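Local coordinates for protein Ara h 8 allergen isoform (Arachis hypogaea, PDB 6V8M) that is a peanut PR-10 allergen that binds several molecules of 8-anilino-1-naphthalene sulfonate and, like relatives in its family, may bind abscisic acid and act in plant defence, at residues Gly90-Leu95 with His132-Gln137; Thr52-Thr57 with Tyr79-Thr84; Lys21-Asp26 with Gly141-Ile146. All blocks are in the same frame, centred on the assembly; numbering follows the deposited sequence.

Contact 1: Gly90-Leu95 with His132-Gln137. With 2AN (8-anilino-1-naphthalene sulfonate), chain C; 2AN (8-anilino-1-naphthalene sulfonate), chain E; SO4 (sulfate ion), chain I.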
# COMPACT_ATOMS: atom_id res chain seq x y z
N GLY A 90 8.31 2.49 -12.93
CA GLY A 90 7.06 3.18 -12.56
C GLY A 90 7.26 4.16 -11.43
O GLY A 90 6.35 4.96 -11.18
N PHE A 91 8.40 4.10 -10.75
CA PHE A 91 8.62 4.80 -9.46
C PHE A 91 9.15 6.22 -9.72
O PHE A 91 10.03 6.39 -10.60
CB PHE A 91 9.56 3.99 -8.58
CG PHE A 91 9.43 4.31 -7.10
CD1 PHE A 91 8.18 4.37 -6.49
CD2 PHE A 91 10.55 4.54 -6.34
CE1 PHE A 91 8.06 4.62 -5.12
CE2 PHE A 91 10.43 4.83 -4.99
CZ PHE A 91 9.19 4.87 -4.39
N GLN A 92 8.65 7.21 -8.97
CA GLN A 92 9.07 8.63 -9.14
C GLN A 92 10.61 8.67 -9.07
O GLN A 92 11.19 8.05 -8.16
CB GLN A 92 8.41 9.53 -8.10
CG GLN A 92 6.97 9.92 -8.42
CD GLN A 92 5.95 8.95 -7.86
OE1 GLN A 92 6.26 7.82 -7.49
NE2 GLN A 92 4.70 9.38 -7.80
N GLU A 93 11.24 9.38 -10.01
CA GLU A 93 12.72 9.57 -10.08
C GLU A 93 13.24 10.17 -8.76
O GLU A 93 14.31 9.74 -8.28
CB GLU A 93 13.11 10.55 -11.19
N ILE A 94 12.50 11.10 -8.17
CA ILE A 94 12.97 11.86 -6.97
C ILE A 94 12.97 10.96 -5.71
O ILE A 94 13.59 11.37 -4.72
CB ILE A 94 12.15 13.16 -6.78
CG1 ILE A 94 12.85 14.17 -5.87
CG2 ILE A 94 10.74 12.89 -6.28
CD1 ILE A 94 14.24 14.50 -6.30
N LEU A 95 12.30 9.80 -5.71
CA LEU A 95 12.18 8.94 -4.50
C LEU A 95 13.23 7.82 -4.48
O LEU A 95 13.39 7.16 -5.51
CB LEU A 95 10.77 8.34 -4.46
CG LEU A 95 9.63 9.35 -4.30
CD1 LEU A 95 8.28 8.67 -4.39
CD2 LEU A 95 9.76 10.13 -3.00
N HIS A 132 3.72 13.67 -3.14
CA HIS A 132 2.96 13.35 -1.91
C HIS A 132 1.51 13.03 -2.32
O HIS A 132 0.99 12.00 -1.90
CB HIS A 132 3.05 14.47 -0.88
CG HIS A 132 2.10 14.26 0.25
ND1 HIS A 132 0.84 14.86 0.29
CD2 HIS A 132 2.22 13.56 1.38
CE1 HIS A 132 0.22 14.48 1.39
NE2 HIS A 132 1.05 13.72 2.09
N GLN A 133 0.90 13.89 -3.13
CA GLN A 133 -0.52 13.77 -3.54
C GLN A 133 -0.70 12.47 -4.31
O GLN A 133 -1.70 11.79 -4.08
CB GLN A 133 -1.01 14.97 -4.35
CG GLN A 133 -2.36 14.73 -5.05
CD GLN A 133 -2.94 15.97 -5.71
OE1 GLN A 133 -2.86 17.08 -5.18
NE2 GLN A 133 -3.56 15.79 -6.87
N ASP A 134 0.23 12.16 -5.22
CA ASP A 134 0.10 11.00 -6.13
C ASP A 134 0.21 9.70 -5.31
O ASP A 134 -0.62 8.80 -5.52
CB ASP A 134 1.13 11.05 -7.25
CG ASP A 134 0.94 9.89 -8.21
OD1 ASP A 134 -0.10 9.91 -8.91
OD2 ASP A 134 1.78 8.97 -8.20
N VAL A 135 1.16 9.62 -4.37
CA VAL A 135 1.37 8.40 -3.56
C VAL A 135 0.18 8.24 -2.62
O VAL A 135 -0.29 7.12 -2.43
CB VAL A 135 2.71 8.46 -2.83
CG1 VAL A 135 2.81 7.35 -1.79
CG2 VAL A 135 3.88 8.44 -3.82
N LYS A 136 -0.34 9.34 -2.07
CA LYS A 136 -1.51 9.26 -1.17
C LYS A 136 -2.73 8.81 -1.97
O LYS A 136 -3.44 7.93 -1.50
CB LYS A 136 -1.73 10.58 -0.45
CG LYS A 136 -2.83 10.57 0.58
CD LYS A 136 -2.71 11.77 1.52
CE LYS A 136 -3.44 11.62 2.84
NZ LYS A 136 -3.39 12.94 3.52
N GLN A 137 -2.91 9.32 -3.20
CA GLN A 137 -4.10 8.98 -4.02
C GLN A 137 -4.08 7.51 -4.40
O GLN A 137 -5.15 6.88 -4.34
CB GLN A 137 -4.21 9.85 -5.28
CG GLN A 137 -5.08 11.07 -5.05
CD GLN A 137 -5.96 11.44 -6.22
OE1 GLN A 137 -5.47 11.83 -7.29
NE2 GLN A 137 -7.27 11.43 -6.00
C1 2AN C . -2.44 5.86 3.65
C2 2AN C . -1.43 5.00 3.33
C3 2AN C . -1.66 3.64 3.08
C4 2AN C . -2.93 3.16 3.17
C5 2AN C . -4.01 4.00 3.49
C6 2AN C . -5.31 3.46 3.56
C7 2AN C . -6.38 4.20 3.88
C8 2AN C . -6.22 5.57 4.13
N 2AN C . -2.15 7.22 3.93
S 2AN C . -5.03 7.89 4.40
C9 2AN C . -4.99 6.16 4.07
C10 2AN C . -3.80 5.40 3.75
C11 2AN C . -1.15 8.04 3.39
C12 2AN C . -0.58 7.76 2.15
C13 2AN C . 0.41 8.57 1.64
C14 2AN C . 0.85 9.68 2.33
C15 2AN C . 0.28 9.98 3.55
C16 2AN C . -0.70 9.16 4.08
O1 2AN C . -4.42 8.57 3.31
O2 2AN C . -4.18 8.14 5.62
O3 2AN C . -6.39 8.21 4.67
C1 2AN E . 2.86 2.71 -7.09
C2 2AN E . 3.64 3.79 -7.41
C3 2AN E . 3.80 4.86 -6.53
C4 2AN E . 3.08 4.89 -5.39
C5 2AN E . 2.26 3.81 -5.00
C6 2AN E . 1.56 3.86 -3.78
C7 2AN E . 0.77 2.86 -3.39
C8 2AN E . 0.65 1.70 -4.16
N 2AN E . 2.63 1.69 -8.03
S 2AN E . 1.16 0.01 -6.12
C9 2AN E . 1.26 1.61 -5.38
C10 2AN E . 2.12 2.67 -5.85
C11 2AN E . 2.93 1.70 -9.41
C12 2AN E . 3.16 0.45 -9.99
C13 2AN E . 3.51 0.37 -11.32
C14 2AN E . 3.63 1.50 -12.09
C15 2AN E . 3.40 2.74 -11.53
C16 2AN E . 3.05 2.84 -10.19
O1 2AN E . 2.51 -0.35 -6.46
O2 2AN E . 0.51 -0.88 -5.19
O3 2AN E . 0.35 0.09 -7.42
S SO4 I . 9.08 11.11 -12.53
O1 SO4 I . 9.36 12.32 -13.27
O2 SO4 I . 8.78 11.44 -11.16
O3 SO4 I . 7.95 10.45 -13.12
O4 SO4 I . 10.22 10.25 -12.58
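Gln92 reaches from its loop to Asp134 on the long helix 129-152. Gln92 NE2 donates a hydrogen bond to Asp134 OD2, 3.0 Å away, but it is weak: the angle at hydrogen is only 120°. The amide and carboxylate planes are turned 67° against each other, so the two groups do not lie flat together. The first torsion of Gln92 sets CG opposite the carbonyl carbon. A bend at chi2 (90°) then turns the amide towards the helix. Asp134 has a stronger partner in Lys138, which forms a salt bridge with OD1. Gln92 OE1 is buried without a polar partner; the naphthalene carbon C3 of the chain E 8-anilino-1-naphthalene sulfonate lies 4.0 Å from Gln92 OE1.

This loop joins strands 80-86 and 95-107 of the Bet v 1 fold, in which a strongly curved antiparallel sheet wraps the C-terminal helix. Beside the polar pair, Val135 makes the apolar contact. Val135 CG2 lies 4.4 Å from Leu95 CD1 and 4.0 Å from C4 of the chain E ligand. The Phe91 ring meets the same ligand with its edge, near C3.

A type I turn from Gln92 to Leu95 shapes the loop. There, Glu93 N gives a hydrogen bond of 2.9 Å to O4 of a sulfate, probably from the crystallisation liquor. One residue on from Val135, Lys136 runs extended past the chain C ligand. Lys136 CB lies 3.6 Å from the anilino carbon C13 of that ligand, while Lys136 NZ pairs with Glu8.

Contact 2: Thr52-Thr57 with Tyr79-Thr84. With 2AN (8-anilino-1-naphthalene sulfonate), chain G; 2AN (8-anilino-1-naphthalene sulfonate), chain E.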
# COMPACT_ATOMS: atom_id res chain seq x y z
N THR A 52 9.36 -10.82 1.84
CA THR A 52 8.72 -11.12 0.52
C THR A 52 8.89 -9.89 -0.37
O THR A 52 8.66 -8.74 0.10
CB THR A 52 7.25 -11.51 0.66
OG1 THR A 52 7.20 -12.73 1.40
CG2 THR A 52 6.56 -11.65 -0.68
N VAL A 53 9.32 -10.11 -1.61
CA VAL A 53 9.46 -9.04 -2.62
C VAL A 53 8.45 -9.28 -3.73
O VAL A 53 8.39 -10.41 -4.24
CB VAL A 53 10.90 -8.95 -3.17
CG1 VAL A 53 11.02 -7.87 -4.24
CG2 VAL A 53 11.85 -8.68 -2.01
N LYS A 54 7.71 -8.24 -4.08
CA LYS A 54 6.70 -8.31 -5.14
C LYS A 54 7.03 -7.32 -6.24
O LYS A 54 7.54 -6.21 -5.98
CB LYS A 54 5.29 -7.96 -4.64
CG LYS A 54 4.94 -8.50 -3.26
CD LYS A 54 3.56 -8.08 -2.82
CE LYS A 54 3.25 -8.46 -1.39
NZ LYS A 54 1.93 -7.92 -0.97
N LYS A 55 6.64 -7.68 -7.44
CA LYS A 55 6.72 -6.78 -8.60
C LYS A 55 5.29 -6.37 -8.94
O LYS A 55 4.47 -7.27 -9.25
CB LYS A 55 7.40 -7.47 -9.76
CG LYS A 55 7.65 -6.59 -10.97
CD LYS A 55 8.20 -7.39 -12.13
CE LYS A 55 8.56 -6.46 -13.27
NZ LYS A 55 8.60 -7.16 -14.57
N VAL A 56 5.02 -5.08 -8.94
CA VAL A 56 3.68 -4.58 -9.29
C VAL A 56 3.77 -3.90 -10.65
O VAL A 56 4.49 -2.93 -10.77
CB VAL A 56 3.09 -3.61 -8.25
CG1 VAL A 56 1.74 -3.15 -8.76
CG2 VAL A 56 3.00 -4.19 -6.85
N THR A 57 3.04 -4.42 -11.62
CA THR A 57 3.03 -3.90 -13.01
C THR A 57 1.71 -3.15 -13.26
O THR A 57 0.65 -3.72 -13.01
CB THR A 57 3.26 -5.01 -14.04
OG1 THR A 57 4.54 -5.58 -13.76
CG2 THR A 57 3.24 -4.48 -15.45
N TYR A 79 -3.41 -7.06 12.99
CA TYR A 79 -3.87 -6.34 11.77
C TYR A 79 -2.78 -5.39 11.27
O TYR A 79 -3.05 -4.28 10.84
CB TYR A 79 -5.15 -5.56 12.06
CG TYR A 79 -6.22 -6.34 12.76
CD1 TYR A 79 -6.76 -7.49 12.23
CD2 TYR A 79 -6.71 -5.92 13.98
CE1 TYR A 79 -7.75 -8.20 12.89
CE2 TYR A 79 -7.72 -6.60 14.64
CZ TYR A 79 -8.26 -7.73 14.09
OH TYR A 79 -9.26 -8.38 14.77
N THR A 80 -1.54 -5.86 11.33
CA THR A 80 -0.32 -5.10 11.00
C THR A 80 0.18 -5.47 9.61
O THR A 80 0.37 -6.64 9.33
CB THR A 80 0.79 -5.33 12.04
OG1 THR A 80 0.33 -4.63 13.20
CG2 THR A 80 2.12 -4.77 11.60
N TYR A 81 0.47 -4.45 8.81
CA TYR A 81 1.11 -4.64 7.49
C TYR A 81 2.01 -3.44 7.21
O TYR A 81 1.51 -2.35 7.01
CB TYR A 81 0.08 -4.87 6.39
CG TYR A 81 0.72 -5.21 5.06
CD1 TYR A 81 1.58 -6.28 4.94
CD2 TYR A 81 0.39 -4.53 3.90
CE1 TYR A 81 2.19 -6.61 3.74
CE2 TYR A 81 1.02 -4.82 2.69
CZ TYR A 81 1.92 -5.86 2.60
OH TYR A 81 2.51 -6.17 1.39
N ASP A 82 3.31 -3.71 7.19
CA ASP A 82 4.36 -2.69 6.95
C ASP A 82 5.09 -3.13 5.69
O ASP A 82 5.47 -4.31 5.63
CB ASP A 82 5.30 -2.55 8.14
CG ASP A 82 4.63 -2.18 9.46
OD1 ASP A 82 3.43 -1.77 9.46
OD2 ASP A 82 5.32 -2.37 10.52
N TYR A 83 5.28 -2.22 4.75
CA TYR A 83 5.86 -2.54 3.42
C TYR A 83 6.57 -1.31 2.90
O TYR A 83 6.22 -0.15 3.26
CB TYR A 83 4.79 -3.03 2.45
CG TYR A 83 3.66 -2.05 2.26
CD1 TYR A 83 2.61 -2.00 3.14
CD2 TYR A 83 3.60 -1.25 1.13
CE1 TYR A 83 1.55 -1.11 2.96
CE2 TYR A 83 2.55 -0.37 0.93
CZ TYR A 83 1.52 -0.29 1.85
OH TYR A 83 0.45 0.56 1.68
N THR A 84 7.49 -1.56 1.99
CA THR A 84 8.31 -0.50 1.37
C THR A 84 8.14 -0.60 -0.13
O THR A 84 8.29 -1.73 -0.66
CB THR A 84 9.76 -0.56 1.81
OG1 THR A 84 9.85 -0.31 3.20
CG2 THR A 84 10.58 0.49 1.11
C1 2AN G . 11.38 -9.35 -12.30
C2 2AN G . 11.71 -9.21 -10.98
C3 2AN G . 12.32 -8.04 -10.50
C4 2AN G . 12.63 -7.04 -11.36
C5 2AN G . 12.33 -7.14 -12.74
C6 2AN G . 12.65 -6.09 -13.63
C7 2AN G . 12.37 -6.18 -14.95
C8 2AN G . 11.73 -7.31 -15.46
N 2AN G . 10.78 -10.53 -12.78
S 2AN G . 10.58 -9.72 -15.39
C9 2AN G . 11.41 -8.36 -14.65
C10 2AN G . 11.69 -8.31 -13.24
C11 2AN G . 9.94 -11.45 -12.13
C12 2AN G . 10.48 -12.57 -11.50
C13 2AN G . 9.65 -13.48 -10.88
C14 2AN G . 8.28 -13.31 -10.89
C15 2AN G . 7.74 -12.21 -11.52
C16 2AN G . 8.56 -11.29 -12.15
O1 2AN G . 10.27 -9.29 -16.87
O2 2AN G . 9.31 -9.88 -14.75
O3 2AN G . 11.47 -10.84 -15.44
C1 2AN E . 2.86 2.71 -7.09
C2 2AN E . 3.64 3.79 -7.41
C3 2AN E . 3.80 4.86 -6.53
C4 2AN E . 3.08 4.89 -5.39
C5 2AN E . 2.26 3.81 -5.00
C6 2AN E . 1.56 3.86 -3.78
C7 2AN E . 0.77 2.86 -3.39
C8 2AN E . 0.65 1.70 -4.16
N 2AN E . 2.63 1.69 -8.03
S 2AN E . 1.16 0.01 -6.12
C9 2AN E . 1.26 1.61 -5.38
C10 2AN E . 2.12 2.67 -5.85
C11 2AN E . 2.93 1.70 -9.41
C12 2AN E . 3.16 0.45 -9.99
C13 2AN E . 3.51 0.37 -11.32
C14 2AN E . 3.63 1.50 -12.09
C15 2AN E . 3.40 2.74 -11.53
C16 2AN E . 3.05 2.84 -10.19
O1 2AN E . 2.51 -0.35 -6.46
O2 2AN E . 0.51 -0.88 -5.19
O3 2AN E . 0.35 0.09 -7.42
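Strands 53-57 and 80-84 make no direct backbone hydrogen bonds with each other, because strand 64-75 lies between them in the sheet and is antiparallel to both. They belong to the curved antiparallel sheet of the Bet v 1 fold. Two long side chains, Lys54 and Tyr81, bridge the gap across the middle strand.

They come from opposite directions and meet at their polar ends. Lys54 NZ donates a hydrogen bond to Tyr81 OH, 3.0 Å away. Lys54 CE lies 3.7 Å from Tyr81 OH. The lysine chain is extended beyond CG, which gives it the full reach. Tyr81 has its ring opposite the backbone N (chi1 -174°), and this carries OH over towards strand 53-57.

Both residues are buried. The ammonium group has its strongest partner in Asp28 of helix 27-34, a salt bridge to OD1. The carboxylate probably helps to keep the lysine charged here. Lys54 NZ thus links the sheet to helix 27-34 as well as to Tyr81. Alongside, Tyr81 packs on Ile71 of the middle strand and on Val24 of helix 16-25. At the start of strand 80-84, Tyr79 and Thr80 face Asp75 in a G1 beta bulge.

The next two residues after Lys54, Lys55 and Val56, meet ligands. Val56 CG1 lies 3.7 Å from the sulfonate O1 of the chain E 8-anilino-1-naphthalene sulfonate. Lys55 has an extended chain too, with Lys55 CE 3.6 Å from naphthalene carbon C10 of the chain G molecule. It also makes a cation-pi contact with Tyr66. At its end, Lys55 NZ donates a 2.8 Å hydrogen bond to the sulfonate O2 of the chain G molecule.

Contact 3: Lys21-Asp26 with Gly141-Ile146; sequences KATVVD and GIFKAI. With 2AN (8-anilino-1-naphthalene sulfonate), chain C; 2AN (8-anilino-1-naphthalene sulfonate), chain D; 2AN (8-anilino-1-naphthalene sulfonate), chain E.
Thr23 and Phe143 meet through a CH-pi contact. The methyl CG2 of Thr23 sits over one face of the Phe143 ring, 4.1 Å from its centroid and 29° off the normal. The opposite face carries the chain C 8-anilino-1-naphthalene sulfonate, whose C6 is 3.5 Å from Phe143 CG. The ring is thus held between helix 16-25 and the ligand.

Apolar contacts gather on Ile146. Ile146 CG2 lies 3.6 Å from Ala22 CB and 3.7 Å from Thr23 CG2. Leu34 and Thr31 of helix 27-34 also touch Ile146.

No hydrogen bond crosses between the segments. Thr23 OG1 stands between the backbone N and the carbonyl carbon (chi1 57°) and bonds to Leu19 O in its own helix. This leaves the methyl to face helix 129-152. Helix 16-25 finishes in a wider pi-type turn, with Asp26 N bonded to Lys21 O.

One turn before Ile146 on helix 129-152, Ile142 CD1 lies 3.4 Å from C3 of the chain D ligand. The axes of segments 21-25 and 141-146 run at 139° to each other, closer to antiparallel than to parallel. A long C-terminal helix resting on two consecutive short helices is characteristic of the Bet v 1 fold.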
# COMPACT_ATOMS: atom_id res chain seq x y z
N LYS A 21 -8.14 -9.16 5.97
CA LYS A 21 -8.13 -10.33 5.06
C LYS A 21 -8.17 -9.83 3.61
O LYS A 21 -7.42 -10.35 2.77
CB LYS A 21 -9.32 -11.25 5.35
CG LYS A 21 -9.33 -12.51 4.49
CD LYS A 21 -10.27 -13.58 5.00
CE LYS A 21 -10.25 -14.81 4.12
NZ LYS A 21 -11.34 -14.77 3.11
N ALA A 22 -9.04 -8.87 3.30
CA ALA A 22 -9.21 -8.37 1.92
C ALA A 22 -8.01 -7.53 1.50
O ALA A 22 -7.52 -7.70 0.38
CB ALA A 22 -10.50 -7.61 1.83
N THR A 23 -7.57 -6.58 2.33
CA THR A 23 -6.53 -5.60 1.93
C THR A 23 -5.13 -6.23 1.97
O THR A 23 -4.27 -5.81 1.17
CB THR A 23 -6.57 -4.33 2.78
OG1 THR A 23 -6.43 -4.64 4.16
CG2 THR A 23 -7.87 -3.58 2.58
N VAL A 24 -4.87 -7.16 2.87
CA VAL A 24 -3.47 -7.63 3.07
C VAL A 24 -3.38 -9.10 2.67
O VAL A 24 -2.58 -9.41 1.79
CB VAL A 24 -3.02 -7.39 4.51
CG1 VAL A 24 -1.66 -7.99 4.76
CG2 VAL A 24 -3.04 -5.90 4.83
N VAL A 25 -4.17 -9.97 3.28
CA VAL A 25 -3.99 -11.44 3.06
C VAL A 25 -4.35 -11.76 1.60
O VAL A 25 -3.56 -12.46 0.97
CB VAL A 25 -4.79 -12.26 4.08
CG1 VAL A 25 -4.64 -13.76 3.88
CG2 VAL A 25 -4.39 -11.87 5.50
N ASP A 26 -5.43 -11.18 1.06
CA ASP A 26 -5.92 -11.43 -0.32
C ASP A 26 -5.61 -10.24 -1.24
O ASP A 26 -6.06 -10.25 -2.42
CB ASP A 26 -7.43 -11.69 -0.32
CG ASP A 26 -7.83 -12.95 0.44
OD1 ASP A 26 -6.95 -13.82 0.65
OD2 ASP A 26 -9.03 -13.07 0.82
N GLY A 141 -6.75 4.91 -3.06
CA GLY A 141 -7.55 4.31 -4.14
C GLY A 141 -7.60 2.80 -4.02
O GLY A 141 -8.69 2.21 -4.09
N ILE A 142 -6.44 2.16 -3.84
CA ILE A 142 -6.39 0.69 -3.70
C ILE A 142 -7.19 0.31 -2.46
O ILE A 142 -8.04 -0.60 -2.54
CB ILE A 142 -4.95 0.17 -3.65
CG1 ILE A 142 -4.30 0.30 -5.03
CG2 ILE A 142 -4.90 -1.25 -3.09
CD1 ILE A 142 -2.80 0.19 -4.99
N PHE A 143 -6.91 0.96 -1.33
CA PHE A 143 -7.53 0.54 -0.06
C PHE A 143 -9.05 0.67 -0.14
O PHE A 143 -9.82 -0.25 0.26
CB PHE A 143 -6.95 1.38 1.08
CG PHE A 143 -7.35 0.87 2.44
CD1 PHE A 143 -8.52 1.28 3.02
CD2 PHE A 143 -6.53 -0.02 3.12
CE1 PHE A 143 -8.87 0.79 4.28
CE2 PHE A 143 -6.86 -0.47 4.38
CZ PHE A 143 -8.03 -0.07 4.95
N LYS A 144 -9.51 1.80 -0.67
CA LYS A 144 -10.95 2.13 -0.74
C LYS A 144 -11.65 1.29 -1.82
O LYS A 144 -12.85 1.01 -1.67
CB LYS A 144 -11.16 3.63 -0.88
CG LYS A 144 -10.69 4.35 0.38
CD LYS A 144 -10.73 5.82 0.35
CE LYS A 144 -10.25 6.39 1.67
NZ LYS A 144 -11.32 6.30 2.69
N ALA A 145 -10.95 0.92 -2.89
CA ALA A 145 -11.56 -0.00 -3.87
C ALA A 145 -11.78 -1.37 -3.23
O ALA A 145 -12.86 -1.99 -3.41
CB ALA A 145 -10.69 -0.05 -5.11
N ILE A 146 -10.82 -1.85 -2.43
CA ILE A 146 -10.99 -3.15 -1.73
C ILE A 146 -12.09 -3.01 -0.68
O ILE A 146 -12.93 -3.93 -0.57
CB ILE A 146 -9.64 -3.60 -1.16
CG1 ILE A 146 -8.65 -3.91 -2.29
CG2 ILE A 146 -9.89 -4.81 -0.28
CD1 ILE A 146 -7.22 -4.16 -1.88
C1 2AN C . -2.44 5.86 3.65
C2 2AN C . -1.43 5.00 3.33
C3 2AN C . -1.66 3.64 3.08
C4 2AN C . -2.93 3.16 3.17
C5 2AN C . -4.01 4.00 3.49
C6 2AN C . -5.31 3.46 3.56
C7 2AN C . -6.38 4.20 3.88
C8 2AN C . -6.22 5.57 4.13
N 2AN C . -2.15 7.22 3.93
S 2AN C . -5.03 7.89 4.40
C9 2AN C . -4.99 6.16 4.07
C10 2AN C . -3.80 5.40 3.75
C11 2AN C . -1.15 8.04 3.39
C12 2AN C . -0.58 7.76 2.15
C13 2AN C . 0.41 8.57 1.64
C14 2AN C . 0.85 9.68 2.33
C15 2AN C . 0.28 9.98 3.55
C16 2AN C . -0.70 9.16 4.08
O1 2AN C . -4.42 8.57 3.31
O2 2AN C . -4.18 8.14 5.62
O3 2AN C . -6.39 8.21 4.67
C1 2AN D . -4.22 3.62 -9.27
C2 2AN D . -4.16 3.12 -8.01
C3 2AN D . -3.01 2.49 -7.54
C4 2AN D . -1.95 2.31 -8.36
C5 2AN D . -1.96 2.81 -9.68
C6 2AN D . -0.82 2.66 -10.50
C7 2AN D . -0.81 3.15 -11.75
C8 2AN D . -1.91 3.85 -12.26
N 2AN D . -5.41 4.22 -9.70
S 2AN D . -4.35 4.96 -12.28
C9 2AN D . -3.06 4.00 -11.53
C10 2AN D . -3.11 3.50 -10.18
C11 2AN D . -6.28 5.04 -8.98
C12 2AN D . -5.85 5.82 -7.92
C13 2AN D . -6.75 6.64 -7.25
C14 2AN D . -8.07 6.68 -7.64
C15 2AN D . -8.50 5.91 -8.70
C16 2AN D . -7.62 5.08 -9.37
O1 2AN D . -4.60 6.06 -11.39
O2 2AN D . -3.97 5.29 -13.62
O3 2AN D . -5.62 4.06 -12.36
C1 2AN E . 2.86 2.71 -7.09
C2 2AN E . 3.64 3.79 -7.41
C3 2AN E . 3.80 4.86 -6.53
C4 2AN E . 3.08 4.89 -5.39
C5 2AN E . 2.26 3.81 -5.00
C6 2AN E . 1.56 3.86 -3.78
C7 2AN E . 0.77 2.86 -3.39
C8 2AN E . 0.65 1.70 -4.16
N 2AN E . 2.63 1.69 -8.03
S 2AN E . 1.16 0.01 -6.12
C9 2AN E . 1.26 1.61 -5.38
C10 2AN E . 2.12 2.67 -5.85
C11 2AN E . 2.93 1.70 -9.41
C12 2AN E . 3.16 0.45 -9.99
C13 2AN E . 3.51 0.37 -11.32
C14 2AN E . 3.63 1.50 -12.09
C15 2AN E . 3.40 2.74 -11.53
C16 2AN E . 3.05 2.84 -10.19
O1 2AN E . 2.51 -0.35 -6.46
O2 2AN E . 0.51 -0.88 -5.19
O3 2AN E . 0.35 0.09 -7.42

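Contacts 1 and 3 use successive parts of helix 129-152, on opposite sides of the chain's centre. Their own centres are about 20 Å apart. Contact 1 joins this helix to a loop of the sheet, and contact 3 joins it to helix 16-25. Contact 2 stays within the sheet, with its centre about 12 Å from that of contact 3 and about 16 Å from that of contact 1. Contacts 2 and 3 touch where Tyr81 CB lies 3.6 Å from Val24 CG2. All three contacts reach the chain E ligand. Bound 8-anilino-1-naphthalene sulfonate is also hydrogen-bonded to His69 NE2. The chain C ligand is shared by contacts 1 and 3.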